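Local coordinates for protein endo-1,4-b-d-mannanase (Trichoderma reesei, PDB 1QNR) that hydrolyses internal beta-1,4-mannosidic linkages of mannan chains, acting as an endo-mannanase of glycoside hydrolase family 5, at residues Y94-A99 / A156-I161; S3-S8 / F12-K17; D178-W183 / E222-A227. One frame throughout, in Å; residues are numbered along the deposited sequence.

Interaction 1: residues Y94-A99 / A156-I161. With NAG (2-acetamido-2-deoxy-beta-D-glucopyranose), chain G.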
loop_
_atom_site.group_PDB
_atom_site.type_symbol
_atom_site.label_atom_id
_atom_site.label_comp_id
_atom_site.label_asym_id
_atom_site.label_seq_id
_atom_site.Cartn_x
_atom_site.Cartn_y
_atom_site.Cartn_z
ATOM N N TYR A 94 -4.726 -11.067 13.734
ATOM C CA TYR A 94 -4.535 -12.411 13.181
ATOM C C TYR A 94 -3.730 -12.401 11.888
ATOM O O TYR A 94 -2.960 -13.295 11.558
ATOM C CB TYR A 94 -5.871 -13.212 13.085
ATOM C CG TYR A 94 -5.521 -14.694 12.820
ATOM C CD1 TYR A 94 -5.069 -15.509 13.874
ATOM C CD2 TYR A 94 -5.517 -15.239 11.544
ATOM C CE1 TYR A 94 -4.681 -16.826 13.650
ATOM C CE2 TYR A 94 -5.124 -16.550 11.323
ATOM C CZ TYR A 94 -4.710 -17.335 12.371
ATOM O OH TYR A 94 -4.352 -18.677 12.179
ATOM N N VAL A 95 -3.996 -11.350 11.028
ATOM C CA VAL A 95 -3.201 -11.190 9.808
ATOM C C VAL A 95 -1.731 -11.040 10.123
ATOM O O VAL A 95 -0.890 -11.667 9.457
ATOM C CB VAL A 95 -3.765 -9.971 8.992
ATOM C CG1 VAL A 95 -2.869 -9.683 7.775
ATOM C CG2 VAL A 95 -5.169 -10.272 8.519
ATOM N N VAL A 96 -1.405 -10.210 11.123
ATOM C CA VAL A 96 0.031 -10.103 11.498
ATOM C C VAL A 96 0.559 -11.423 12.105
ATOM O O VAL A 96 1.677 -11.823 11.724
ATOM C CB VAL A 96 0.204 -8.963 12.516
ATOM C CG1 VAL A 96 1.643 -8.867 13.028
ATOM C CG2 VAL A 96 -0.241 -7.629 11.893
ATOM N N GLN A 97 -0.239 -12.143 12.894
ATOM C CA GLN A 97 0.145 -13.459 13.442
ATOM C C GLN A 97 0.451 -14.432 12.309
ATOM O O GLN A 97 1.468 -15.151 12.328
ATOM C CB GLN A 97 -0.981 -13.986 14.391
ATOM C CG GLN A 97 -0.628 -15.390 14.916
ATOM C CD GLN A 97 -1.676 -16.137 15.677
ATOM O OE1 GLN A 97 -1.616 -17.433 15.807
ATOM N NE2 GLN A 97 -2.651 -15.514 16.265
ATOM N N SER A 98 -0.420 -14.482 11.277
ATOM C CA SER A 98 -0.242 -15.409 10.123
ATOM C C SER A 98 0.953 -15.019 9.290
ATOM O O SER A 98 1.711 -15.863 8.735
ATOM C CB SER A 98 -1.579 -15.412 9.316
ATOM O OG SER A 98 -1.455 -16.390 8.267
ATOM N N ALA A 99 1.205 -13.687 9.109
ATOM C CA ALA A 99 2.424 -13.258 8.358
ATOM C C ALA A 99 3.671 -13.726 9.112
ATOM O O ALA A 99 4.643 -14.225 8.490
ATOM C CB ALA A 99 2.417 -11.719 8.213
ATOM N N ALA A 156 4.623 -2.538 16.764
ATOM C CA ALA A 156 5.919 -1.832 16.666
ATOM C C ALA A 156 7.124 -2.738 16.818
ATOM O O ALA A 156 8.204 -2.455 16.224
ATOM C CB ALA A 156 6.015 -0.656 17.686
ATOM N N ASN A 157 7.041 -3.876 17.576
ATOM C CA ASN A 157 8.177 -4.745 17.752
ATOM C C ASN A 157 8.070 -6.090 17.023
ATOM O O ASN A 157 8.903 -7.025 17.210
ATOM C CB ASN A 157 8.444 -5.034 19.250
ATOM C CG ASN A 157 8.648 -3.750 20.008
ATOM O OD1 ASN A 157 7.776 -2.921 20.379
ATOM N ND2 ASN A 157 9.951 -3.473 20.303
ATOM N N SER A 158 7.089 -6.172 16.122
ATOM C CA SER A 158 6.943 -7.362 15.282
ATOM C C SER A 158 7.881 -7.312 14.071
ATOM O O SER A 158 7.923 -6.267 13.358
ATOM C CB SER A 158 5.456 -7.481 14.759
ATOM O OG SER A 158 5.429 -8.603 13.782
ATOM N N THR A 159 8.560 -8.397 13.695
ATOM C CA THR A 159 9.393 -8.413 12.502
ATOM C C THR A 159 8.566 -8.666 11.209
ATOM O O THR A 159 9.158 -8.565 10.137
ATOM C CB THR A 159 10.518 -9.462 12.597
ATOM O OG1 THR A 159 9.940 -10.722 12.867
ATOM C CG2 THR A 159 11.500 -9.116 13.744
ATOM N N ALA A 160 7.248 -8.806 11.316
ATOM C CA ALA A 160 6.449 -8.991 10.080
ATOM C C ALA A 160 6.052 -7.704 9.421
ATOM O O ALA A 160 5.434 -7.812 8.354
ATOM C CB ALA A 160 5.200 -9.835 10.445
ATOM N N ILE A 161 6.298 -6.517 9.940
ATOM C CA ILE A 161 5.971 -5.265 9.233
ATOM C C ILE A 161 7.054 -4.850 8.271
ATOM O O ILE A 161 8.229 -4.641 8.671
ATOM C CB ILE A 161 5.681 -4.153 10.245
ATOM C CG1 ILE A 161 4.665 -4.595 11.325
ATOM C CG2 ILE A 161 5.228 -2.857 9.523
ATOM C CD1 ILE A 161 3.288 -5.005 10.770
HETATM C C1 NAG G . 10.501 -2.159 21.059
HETATM C C2 NAG G . 11.548 -2.541 22.095
HETATM C C3 NAG G . 12.013 -1.199 22.663
HETATM C C4 NAG G . 12.529 -0.267 21.542
HETATM C C5 NAG G . 11.419 -0.033 20.477
HETATM C C6 NAG G . 11.909 0.793 19.292
HETATM C C7 NAG G . 11.409 -4.474 23.613
HETATM C C8 NAG G . 10.685 -5.063 24.779
HETATM N N2 NAG G . 10.820 -3.337 23.127
HETATM O O3 NAG G . 13.094 -1.483 23.578
HETATM O O4 NAG G . 12.846 1.043 22.135
HETATM O O5 NAG G . 11.049 -1.337 19.992
HETATM O O6 NAG G . 10.737 1.163 18.470
HETATM O O7 NAG G . 12.445 -4.863 23.169
#
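An outer helix of the (beta/alpha)8 barrel, 90-102, here lies against the loop that links helix 138-155 to strand 161-165, with Ala-99 and Ala-160 at the point of closest approach. Their methyl groups meet, CB of Ala-99 to CB of Ala-160, at 4.0 Å. One helical turn earlier Val-96 widens the contact: its carbonyl O faces the Ala-160 methyl, and its CG1 branch, trans to the main-chain nitrogen (chi1 176°), reaches within 3.9 Å of Ser-158 OG. That hydroxyl has two partners. It accepts a fairly straight bond (165°) from the backbone N of Ala-160, 3.1 Å from Ser-158 OG, which makes an ST turn, and it is also hydrogen-bonded to Glu-100 OE2 on the same outer helix. The ST turn overlaps a type I turn from Ser-158 to Ile-161, consistent with holding the Ala-160 methyl toward the helix. Just upstream, Asn-157 ND2 carries an N-linked sugar, which is also hydrogen-bonded to Asn-197 and Ser-196. Val-96 and Ala-99 also touch Leu-106 of strand 105-109. Alanine methyls let helix 90-102 and the loop leading from helix 138-155 into strand 161-165 approach closely, a helix-to-loop contact of the (beta/alpha)8 fold.

Interaction 2: residues S3-S8 / F12-K17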
loop_
_atom_site.group_PDB
_atom_site.type_symbol
_atom_site.label_atom_id
_atom_site.label_comp_id
_atom_site.label_asym_id
_atom_site.label_seq_id
_atom_site.Cartn_x
_atom_site.Cartn_y
_atom_site.Cartn_z
ATOM N N SER A 3 13.979 -11.002 10.869
ATOM C CA SER A 3 14.628 -9.792 11.454
ATOM C C SER A 3 13.837 -8.552 11.042
ATOM O O SER A 3 12.983 -8.809 10.183
ATOM C CB SER A 3 16.080 -9.640 10.962
ATOM O OG SER A 3 16.153 -9.808 9.565
ATOM N N PHE A 4 14.197 -7.306 11.432
ATOM C CA PHE A 4 13.361 -6.206 10.905
ATOM C C PHE A 4 13.785 -5.941 9.449
ATOM O O PHE A 4 15.001 -6.053 9.081
ATOM C CB PHE A 4 13.560 -4.895 11.719
ATOM C CG PHE A 4 13.025 -4.920 13.119
ATOM C CD1 PHE A 4 11.678 -5.134 13.385
ATOM C CD2 PHE A 4 13.915 -4.881 14.219
ATOM C CE1 PHE A 4 11.216 -5.211 14.691
ATOM C CE2 PHE A 4 13.420 -4.897 15.530
ATOM C CZ PHE A 4 12.086 -5.042 15.782
ATOM N N VAL A 5 12.849 -5.543 8.577
ATOM C CA VAL A 5 13.160 -5.202 7.182
ATOM C C VAL A 5 13.858 -3.824 7.146
ATOM O O VAL A 5 13.447 -2.832 7.735
ATOM C CB VAL A 5 11.883 -5.146 6.286
ATOM C CG1 VAL A 5 12.263 -4.662 4.860
ATOM C CG2 VAL A 5 11.161 -6.483 6.222
ATOM N N THR A 6 15.051 -3.826 6.476
ATOM C CA THR A 6 15.902 -2.625 6.358
ATOM C C THR A 6 16.279 -2.412 4.903
ATOM O O THR A 6 15.949 -3.203 4.006
ATOM C CB THR A 6 17.197 -2.760 7.232
ATOM O OG1 THR A 6 17.947 -3.888 6.697
ATOM C CG2 THR A 6 16.842 -2.883 8.708
ATOM N N ILE A 7 16.974 -1.283 4.640
ATOM C CA ILE A 7 17.554 -0.989 3.321
ATOM C C ILE A 7 19.097 -1.157 3.360
ATOM O O ILE A 7 19.698 -0.546 4.238
ATOM C CB ILE A 7 17.074 0.418 2.873
ATOM C CG1 ILE A 7 15.549 0.325 2.517
ATOM C CG2 ILE A 7 17.807 0.903 1.612
ATOM C CD1 ILE A 7 14.878 1.677 2.348
ATOM N N SER A 8 19.622 -1.830 2.378
ATOM C CA SER A 8 21.118 -2.023 2.255
ATOM C C SER A 8 21.379 -1.514 0.853
ATOM O O SER A 8 20.845 -1.931 -0.193
ATOM C CB SER A 8 21.411 -3.526 2.390
ATOM O OG SER A 8 22.828 -3.746 2.302
ATOM N N PHE A 12 16.320 -3.793 -0.780
ATOM C CA PHE A 12 15.813 -4.201 0.521
ATOM C C PHE A 12 16.514 -5.449 1.089
ATOM O O PHE A 12 16.910 -6.333 0.308
ATOM C CB PHE A 12 14.277 -4.465 0.474
ATOM C CG PHE A 12 13.487 -3.194 0.177
ATOM C CD1 PHE A 12 13.217 -2.272 1.185
ATOM C CD2 PHE A 12 13.061 -2.934 -1.103
ATOM C CE1 PHE A 12 12.488 -1.110 0.905
ATOM C CE2 PHE A 12 12.349 -1.767 -1.383
ATOM C CZ PHE A 12 12.074 -0.814 -0.407
ATOM N N ASN A 13 16.655 -5.476 2.413
ATOM C CA ASN A 13 17.181 -6.654 3.123
ATOM C C ASN A 13 16.019 -7.276 3.912
ATOM O O ASN A 13 15.514 -6.681 4.861
ATOM C CB ASN A 13 18.302 -6.163 4.093
ATOM C CG ASN A 13 18.950 -7.281 4.858
ATOM O OD1 ASN A 13 18.361 -8.329 5.081
ATOM N ND2 ASN A 13 20.219 -7.096 5.350
ATOM N N ILE A 14 15.560 -8.466 3.421
ATOM C CA ILE A 14 14.403 -9.126 4.028
ATOM C C ILE A 14 14.913 -10.449 4.629
ATOM O O ILE A 14 15.455 -11.287 3.853
ATOM C CB ILE A 14 13.329 -9.429 2.939
ATOM C CG1 ILE A 14 12.900 -8.115 2.198
ATOM C CG2 ILE A 14 12.130 -10.201 3.506
ATOM C CD1 ILE A 14 11.999 -8.426 0.990
ATOM N N ASP A 15 14.820 -10.576 5.952
ATOM C CA ASP A 15 15.306 -11.779 6.659
ATOM C C ASP A 15 16.727 -12.148 6.236
ATOM O O ASP A 15 17.084 -13.337 6.101
ATOM C CB ASP A 15 14.332 -12.934 6.418
ATOM C CG ASP A 15 12.975 -12.686 7.103
ATOM O OD1 ASP A 15 12.927 -11.878 8.045
ATOM O OD2 ASP A 15 12.001 -13.319 6.682
ATOM N N GLY A 16 17.563 -11.092 6.122
ATOM C CA GLY A 16 19.006 -11.319 5.867
ATOM C C GLY A 16 19.386 -11.421 4.437
ATOM O O GLY A 16 20.569 -11.528 4.047
ATOM N N LYS A 17 18.443 -11.501 3.495
ATOM C CA LYS A 17 18.665 -11.616 2.092
ATOM C C LYS A 17 18.466 -10.284 1.370
ATOM O O LYS A 17 17.348 -9.736 1.441
ATOM C CB LYS A 17 17.710 -12.694 1.477
ATOM C CG LYS A 17 18.122 -14.038 2.176
ATOM C CD LYS A 17 19.347 -14.557 1.419
ATOM C CE LYS A 17 20.207 -15.585 2.152
ATOM N NZ LYS A 17 21.340 -15.936 1.210
HETATM O O HOH W 1 13.705 -8.529 7.457
HETATM O O HOH W 2 16.589 -8.260 7.489
HETATM O O HOH W 3 20.577 -3.838 6.240
#
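Thr-6 and Asn-13 form the hydrogen-bonded pair of an antiparallel beta hairpin, strands 6-8 and 11-14, that lies across the N-terminal ends of the barrel strands. Asn-13 N gives a nearly straight bond (177°) to Thr-6 O at 2.9 Å, while the return bond, from Thr-6 N to Asn-13 O, is weak at 3.3 Å. The two side chains run alongside each other, and a water held by Thr-6 OG1 is also a weak partner of Asn-13 ND2. On the other face Ile-7 and Phe-12 make the non-hydrogen-bonded pair, and Ile-7 CG1 comes obliquely to the ring, 3.7 Å from Phe-12 CD1.

Beyond the paired residues, ahead of strand 6-8 and after strand 11-14, the segments are tied by polar groups. Asp-15 CG stands trans to its own carbonyl carbon (chi1 -68°), which carries OD1 to Ser-3; Ser-3 N meets Asp-15 OD1 on the anti side at 3.1 Å, 26° out of the carboxylate plane. One water also joins Ser-3 O to Asp-15 N. Because OD1 also forms a salt bridge with Lys-105 NZ, an alanine here would probably leave the Lys-105 charge and the Ser-3 N-H without this shared acceptor. Asp-15 and Gly-16 are the central residues of a type I' turn, and Gly-16 has backbone angles that call for glycine.

Phe-12 carries the hairpin inward to Phe-162, Phe-237 and Leu-199, Val-5 and Ile-14 rest on Lys-105 of strand 105-109, and strand 17-18 extends the small sheet beyond strand 11-14.

Interaction 3: residues D178-W183 / E222-A227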
loop_
_atom_site.group_PDB
_atom_site.type_symbol
_atom_site.label_atom_id
_atom_site.label_comp_id
_atom_site.label_asym_id
_atom_site.label_seq_id
_atom_site.Cartn_x
_atom_site.Cartn_y
_atom_site.Cartn_z
ATOM N N ASP A 178 2.894 21.713 -1.897
ATOM C CA ASP A 178 3.519 21.835 -0.558
ATOM C C ASP A 178 2.535 21.361 0.515
ATOM O O ASP A 178 2.998 21.105 1.665
ATOM C CB ASP A 178 3.912 23.324 -0.279
ATOM C CG ASP A 178 4.765 23.457 0.970
ATOM O OD1 ASP A 178 5.818 22.818 1.049
ATOM O OD2 ASP A 178 4.330 24.261 1.842
ATOM N N VAL A 179 1.219 21.302 0.280
ATOM C CA VAL A 179 0.331 20.831 1.377
ATOM C C VAL A 179 0.666 19.357 1.689
ATOM O O VAL A 179 0.913 19.075 2.901
ATOM C CB VAL A 179 -1.124 20.935 0.952
ATOM C CG1 VAL A 179 -2.142 20.366 1.949
ATOM C CG2 VAL A 179 -1.533 22.405 0.634
ATOM N N ILE A 180 0.752 18.493 0.708
ATOM C CA ILE A 180 1.169 17.092 1.026
ATOM C C ILE A 180 2.596 17.023 1.424
ATOM O O ILE A 180 2.938 16.211 2.335
ATOM C CB ILE A 180 0.809 16.123 -0.157
ATOM C CG1 ILE A 180 -0.717 15.889 -0.100
ATOM C CG2 ILE A 180 1.647 14.813 -0.023
ATOM C CD1 ILE A 180 -1.333 15.141 -1.295
ATOM N N VAL A 181 3.551 17.886 0.960
ATOM C CA VAL A 181 4.942 17.794 1.488
ATOM C C VAL A 181 4.940 18.069 2.986
ATOM O O VAL A 181 5.577 17.315 3.759
ATOM C CB VAL A 181 5.872 18.762 0.743
ATOM C CG1 VAL A 181 7.240 18.768 1.430
ATOM C CG2 VAL A 181 6.072 18.367 -0.740
ATOM N N GLN A 182 4.283 19.133 3.459
ATOM C CA GLN A 182 4.320 19.470 4.888
ATOM C C GLN A 182 3.566 18.466 5.733
ATOM O O GLN A 182 4.076 18.080 6.817
ATOM C CB GLN A 182 3.802 20.924 5.205
ATOM C CG GLN A 182 4.636 22.041 4.530
ATOM C CD GLN A 182 6.125 21.895 4.733
ATOM O OE1 GLN A 182 6.631 21.619 5.872
ATOM N NE2 GLN A 182 6.944 21.961 3.674
ATOM N N TRP A 183 2.432 17.940 5.261
ATOM C CA TRP A 183 1.694 16.915 6.043
ATOM C C TRP A 183 2.514 15.616 6.099
ATOM O O TRP A 183 2.675 15.038 7.208
ATOM C CB TRP A 183 0.364 16.680 5.285
ATOM C CG TRP A 183 -0.441 15.518 5.846
ATOM C CD1 TRP A 183 -1.274 15.546 6.960
ATOM C CD2 TRP A 183 -0.526 14.175 5.311
ATOM N NE1 TRP A 183 -1.797 14.294 7.197
ATOM C CE2 TRP A 183 -1.341 13.444 6.182
ATOM C CE3 TRP A 183 0.073 13.551 4.201
ATOM C CZ2 TRP A 183 -1.646 12.111 5.915
ATOM C CZ3 TRP A 183 -0.239 12.186 3.962
ATOM C CH2 TRP A 183 -1.086 11.469 4.838
ATOM N N GLU A 222 -2.871 17.063 -9.152
ATOM C CA GLU A 222 -3.386 16.238 -8.032
ATOM C C GLU A 222 -2.655 16.545 -6.744
ATOM O O GLU A 222 -2.797 15.765 -5.767
ATOM C CB GLU A 222 -3.359 14.734 -8.389
ATOM C CG GLU A 222 -4.212 14.396 -9.635
ATOM C CD GLU A 222 -5.684 14.730 -9.482
ATOM O OE1 GLU A 222 -6.214 14.937 -8.364
ATOM O OE2 GLU A 222 -6.373 14.825 -10.553
ATOM N N GLY A 223 -1.931 17.689 -6.682
ATOM C CA GLY A 223 -1.309 18.056 -5.402
ATOM C C GLY A 223 -0.032 17.322 -5.014
ATOM O O GLY A 223 0.391 17.492 -3.847
ATOM N N THR A 224 0.524 16.472 -5.921
ATOM C CA THR A 224 1.767 15.748 -5.508
ATOM C C THR A 224 2.913 16.010 -6.454
ATOM O O THR A 224 2.674 16.246 -7.663
ATOM C CB THR A 224 1.505 14.211 -5.410
ATOM O OG1 THR A 224 1.072 13.689 -6.696
ATOM C CG2 THR A 224 0.381 13.883 -4.401
ATOM N N ASP A 225 4.130 16.119 -5.886
ATOM C CA ASP A 225 5.375 16.305 -6.643
ATOM C C ASP A 225 6.268 15.126 -6.214
ATOM O O ASP A 225 6.743 15.111 -5.067
ATOM C CB ASP A 225 5.962 17.687 -6.294
ATOM C CG ASP A 225 7.243 18.001 -7.059
ATOM O OD1 ASP A 225 8.084 17.111 -7.253
ATOM O OD2 ASP A 225 7.454 19.178 -7.493
ATOM N N PHE A 226 6.417 14.141 -7.103
ATOM C CA PHE A 226 7.144 12.912 -6.730
ATOM C C PHE A 226 8.551 13.138 -6.240
ATOM O O PHE A 226 8.956 12.586 -5.173
ATOM C CB PHE A 226 7.178 11.912 -7.918
ATOM C CG PHE A 226 7.736 10.569 -7.533
ATOM C CD1 PHE A 226 6.962 9.714 -6.738
ATOM C CD2 PHE A 226 8.984 10.156 -7.990
ATOM C CE1 PHE A 226 7.440 8.441 -6.430
ATOM C CE2 PHE A 226 9.467 8.873 -7.628
ATOM C CZ PHE A 226 8.700 8.015 -6.807
ATOM N N ALA A 227 9.321 13.968 -6.978
ATOM C CA ALA A 227 10.701 14.244 -6.543
ATOM C C ALA A 227 10.791 14.972 -5.203
ATOM O O ALA A 227 11.676 14.658 -4.365
ATOM C CB ALA A 227 11.473 14.969 -7.644
HETATM O O HOH W 4 -0.659 18.974 -1.777
#
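The flat group that Ile-180 meets is the peptide joining Gly-223 to Thr-224: Ile-180 CD1 stands off to one side of its plane, 3.9 Å from Gly-223 O, and no aromatic ring enters between the two segments. This is a helix-to-loop contact of the TIM barrel, in which the first turns of helix 178-194 pack on the loop that leads into the short helix 226-230. The same CD1 also touches the Thr-224 methyl, CG2, at 3.8 Å, the two side chains crossing at a slant. In Ile-180, CD1 lies anti to CA about the CB-CG1 bond (chi2 171°), which carries it out to both.

Thr-224 turns its two branches to different tasks, CG2 to the isoleucine and OG1 to the carbonyl O of Leu-207, so its buried hydroxyl is satisfied without the helix. Gly-223 brings its carbonyl to the helix through a backbone with positive phi (78°), where a CB would be likely to crowd the preceding carbonyl and would point toward Ile-180. Asn-229 of helix 226-230 touches both Ile-180 and Thr-224, and Cys-172, half of a disulfide with Cys-175, also borders Ile-180.

Each helix start carries a side-chain bond. Asp-225, at the N-cap of helix 226-230, accepts from Lys-228 N through OD1. Within the first turns of helix 178-194, Gln-182 NE2 meets Asp-178 OD1 on its syn side at 3.0 Å. Between the segments a water accepts from Ile-180 N at 2.9 Å and donates to Gly-223 O at 2.8 Å.

The three contacts show how bonding follows place in a barrel. Interactions 1 and 3 are small, buried meetings of a helix with a loop, without a direct hydrogen bond across; both rest on methyl contacts, and the third adds a bridging water. Interaction 2, only partly buried, is larger and joins neighbouring strands through backbone bonds, a carboxylate and waters. Interactions 1 and 2 are 15 Å apart between centres and touch: Ser-3 O lies 3.5 Å from Thr-159 CB, and Phe-4 CE1 packs 3.7 Å from Ser-158 O. Both also reach strand 105-109. Interaction 3 lies across the chain's centre from interaction 1, with centres 30 Å apart, and meets neither of the others.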